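Local structure of histidine triad protein (Plasmodium falciparum 3D7, 5CS2) at residues G54-T60 with H114-I120. The protein probably hydrolyses diadenosine triphosphate to AMP and ADP, as a histidine triad hydrolase of the FHIT type. Coordinates in Å, arbitrary orientation, origin at the centre of the assembly. Numbering follows the deposited sequence.
Sequences GHILLTT and HVHIHII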
loop_
_atom_site.group_PDB
_atom_site.type_symbol
_atom_site.label_atom_id
_atom_site.label_comp_id
_atom_site.label_asym_id
_atom_site.label_seq_id
_atom_site.Cartn_x
_atom_site.Cartn_y
_atom_site.Cartn_z
ATOM N N GLY A 54 -4.018 6.194 -17.157
ATOM C CA GLY A 54 -4.233 6.660 -15.792
ATOM C C GLY A 54 -3.238 6.138 -14.773
ATOM O O GLY A 54 -3.341 6.479 -13.598
ATOM N N HIS A 55 -2.228 5.404 -15.232
ATOM C CA HIS A 55 -1.142 4.883 -14.368
ATOM C C HIS A 55 -0.376 6.056 -13.773
ATOM O O HIS A 55 0.231 6.852 -14.500
ATOM C CB HIS A 55 -0.205 3.993 -15.201
ATOM C CG HIS A 55 0.866 3.257 -14.436
ATOM N ND1 HIS A 55 1.586 2.234 -15.034
ATOM C CD2 HIS A 55 1.319 3.428 -13.173
ATOM C CE1 HIS A 55 2.444 1.815 -14.116
ATOM N NE2 HIS A 55 2.308 2.484 -12.973
ATOM N N ILE A 56 -0.455 6.202 -12.452
ATOM C CA ILE A 56 0.200 7.273 -11.722
ATOM C C ILE A 56 1.160 6.729 -10.674
ATOM O O ILE A 56 1.060 5.566 -10.274
ATOM C CB ILE A 56 -0.791 8.269 -11.106
ATOM C CG1 ILE A 56 -1.773 7.510 -10.163
ATOM C CG2 ILE A 56 -1.573 9.025 -12.256
ATOM C CD1 ILE A 56 -2.522 8.395 -9.215
ATOM N N LEU A 57 2.047 7.595 -10.218
ATOM C CA LEU A 57 3.054 7.254 -9.202
ATOM C C LEU A 57 2.972 8.201 -8.036
ATOM O O LEU A 57 2.778 9.403 -8.239
ATOM C CB LEU A 57 4.463 7.335 -9.841
ATOM C CG LEU A 57 4.678 6.439 -11.066
ATOM C CD1 LEU A 57 5.902 6.848 -11.845
ATOM C CD2 LEU A 57 4.692 4.970 -10.686
ATOM N N LEU A 58 3.173 7.684 -6.813
ATOM C CA LEU A 58 3.244 8.513 -5.606
ATOM C C LEU A 58 4.605 8.255 -4.987
ATOM O O LEU A 58 5.017 7.097 -4.923
ATOM C CB LEU A 58 2.179 8.148 -4.567
ATOM C CG LEU A 58 0.724 8.091 -5.052
ATOM C CD1 LEU A 58 -0.198 7.936 -3.874
ATOM C CD2 LEU A 58 0.302 9.348 -5.775
ATOM N N THR A 59 5.304 9.309 -4.558
ATOM C CA THR A 59 6.617 9.079 -3.960
ATOM C C THR A 59 6.837 10.037 -2.828
ATOM O O THR A 59 6.085 11.008 -2.683
ATOM C CB THR A 59 7.730 9.102 -5.038
ATOM O OG1 THR A 59 8.943 8.559 -4.487
ATOM C CG2 THR A 59 8.029 10.474 -5.528
ATOM N N THR A 60 7.884 9.799 -2.032
ATOM C CA THR A 60 8.221 10.675 -0.917
ATOM C C THR A 60 9.031 11.852 -1.428
ATOM O O THR A 60 9.759 11.700 -2.397
ATOM C CB THR A 60 9.032 9.911 0.139
ATOM O OG1 THR A 60 10.071 9.228 -0.561
ATOM C CG2 THR A 60 8.174 8.911 0.925
ATOM N N HIS A 114 13.968 4.654 -5.040
ATOM C CA HIS A 114 13.224 5.655 -4.285
ATOM C C HIS A 114 11.817 5.043 -4.155
ATOM O O HIS A 114 11.256 4.640 -5.170
ATOM C CB HIS A 114 13.180 6.965 -5.119
ATOM C CG HIS A 114 12.615 8.166 -4.422
ATOM N ND1 HIS A 114 12.949 9.452 -4.834
ATOM C CD2 HIS A 114 11.739 8.254 -3.388
ATOM C CE1 HIS A 114 12.311 10.274 -4.013
ATOM N NE2 HIS A 114 11.535 9.600 -3.152
ATOM N N VAL A 115 11.348 4.857 -2.919
ATOM C CA VAL A 115 10.036 4.256 -2.585
ATOM C C VAL A 115 8.963 4.921 -3.411
ATOM O O VAL A 115 8.843 6.142 -3.365
ATOM C CB VAL A 115 9.649 4.446 -1.083
ATOM C CG1 VAL A 115 8.289 3.788 -0.787
ATOM C CG2 VAL A 115 10.706 3.900 -0.158
ATOM N N HIS A 116 8.170 4.131 -4.119
ATOM C CA HIS A 116 7.016 4.711 -4.843
ATOM C C HIS A 116 5.840 3.742 -4.925
ATOM O O HIS A 116 6.023 2.522 -4.991
ATOM C CB HIS A 116 7.405 5.266 -6.232
ATOM C CG HIS A 116 8.060 4.288 -7.150
ATOM N ND1 HIS A 116 9.374 3.886 -6.951
ATOM C CD2 HIS A 116 7.587 3.698 -8.265
ATOM C CE1 HIS A 116 9.648 3.044 -7.933
ATOM N NE2 HIS A 116 8.612 2.904 -8.762
ATOM N N ILE A 117 4.611 4.293 -4.959
ATOM C CA ILE A 117 3.424 3.458 -5.098
ATOM C C ILE A 117 2.881 3.650 -6.501
ATOM O O ILE A 117 2.754 4.797 -6.958
ATOM C CB ILE A 117 2.330 3.896 -4.084
ATOM C CG1 ILE A 117 2.789 3.789 -2.606
ATOM C CG2 ILE A 117 1.010 3.110 -4.338
ATOM C CD1 ILE A 117 1.799 4.339 -1.499
ATOM N N HIS A 118 2.544 2.551 -7.153
ATOM C CA HIS A 118 1.900 2.516 -8.462
ATOM C C HIS A 118 0.406 2.440 -8.219
ATOM O O HIS A 118 -0.051 1.613 -7.409
ATOM C CB HIS A 118 2.271 1.258 -9.242
ATOM C CG HIS A 118 3.699 1.210 -9.632
ATOM N ND1 HIS A 118 4.128 1.701 -10.843
ATOM C CD2 HIS A 118 4.759 0.737 -8.938
ATOM C CE1 HIS A 118 5.436 1.493 -10.861
ATOM N NE2 HIS A 118 5.853 0.915 -9.733
ATOM N N ILE A 119 -0.369 3.267 -8.934
ATOM C CA ILE A 119 -1.836 3.188 -8.871
ATOM C C ILE A 119 -2.235 3.057 -10.317
ATOM O O ILE A 119 -1.951 3.964 -11.110
ATOM C CB ILE A 119 -2.509 4.394 -8.218
ATOM C CG1 ILE A 119 -2.160 4.507 -6.732
ATOM C CG2 ILE A 119 -4.057 4.340 -8.434
ATOM C CD1 ILE A 119 -2.634 5.826 -6.105
ATOM N N ILE A 120 -2.870 1.944 -10.662
ATOM C CA ILE A 120 -3.261 1.678 -12.057
ATOM C C ILE A 120 -4.754 1.418 -12.119
ATOM O O ILE A 120 -5.229 0.361 -11.675
ATOM C CB ILE A 120 -2.456 0.535 -12.739
ATOM C CG1 ILE A 120 -0.927 0.684 -12.550
ATOM C CG2 ILE A 120 -2.831 0.427 -14.240
ATOM C CD1 ILE A 120 -0.137 -0.601 -12.562
#
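Ile-119, Leu-58 and His-55 give up the most surface where strands 56-60 and 116-120 run antiparallel at the heart of the sheet. Two hydrogen-bonded pairs set the register: Ile-56 N donates to Ile-119 O and Ile-119 N to Ile-56 O, both at 3.0 Å, while Leu-58 and Ile-117 exchange bonds likewise. On the face shared by these four residues, Ile-119 CB packs 3.7 Å from Ile-56 CG1 and Ile-119 CD1 lies 3.9 Å from Leu-58 CD1, making an apolar layer covered by helix 72-93. His-55, just before its strand, reaches across so that its NE2 hydrogen-bonds His-118 ND1 (2.9 Å), and Ile-120 CG1 sits over the His-55 ring in a CH-pi contact. At the far end His-114 NE2 donates to Thr-60 O (2.9 Å), and His-114 O accepts from His-116 ND1 (2.7 Å), probably orienting the predicted nucleophile. This is the histidine triad motif of the HIT fold: His-114 precedes the strand, and His-116 and His-118 line the probable nucleotide site opposite the helix.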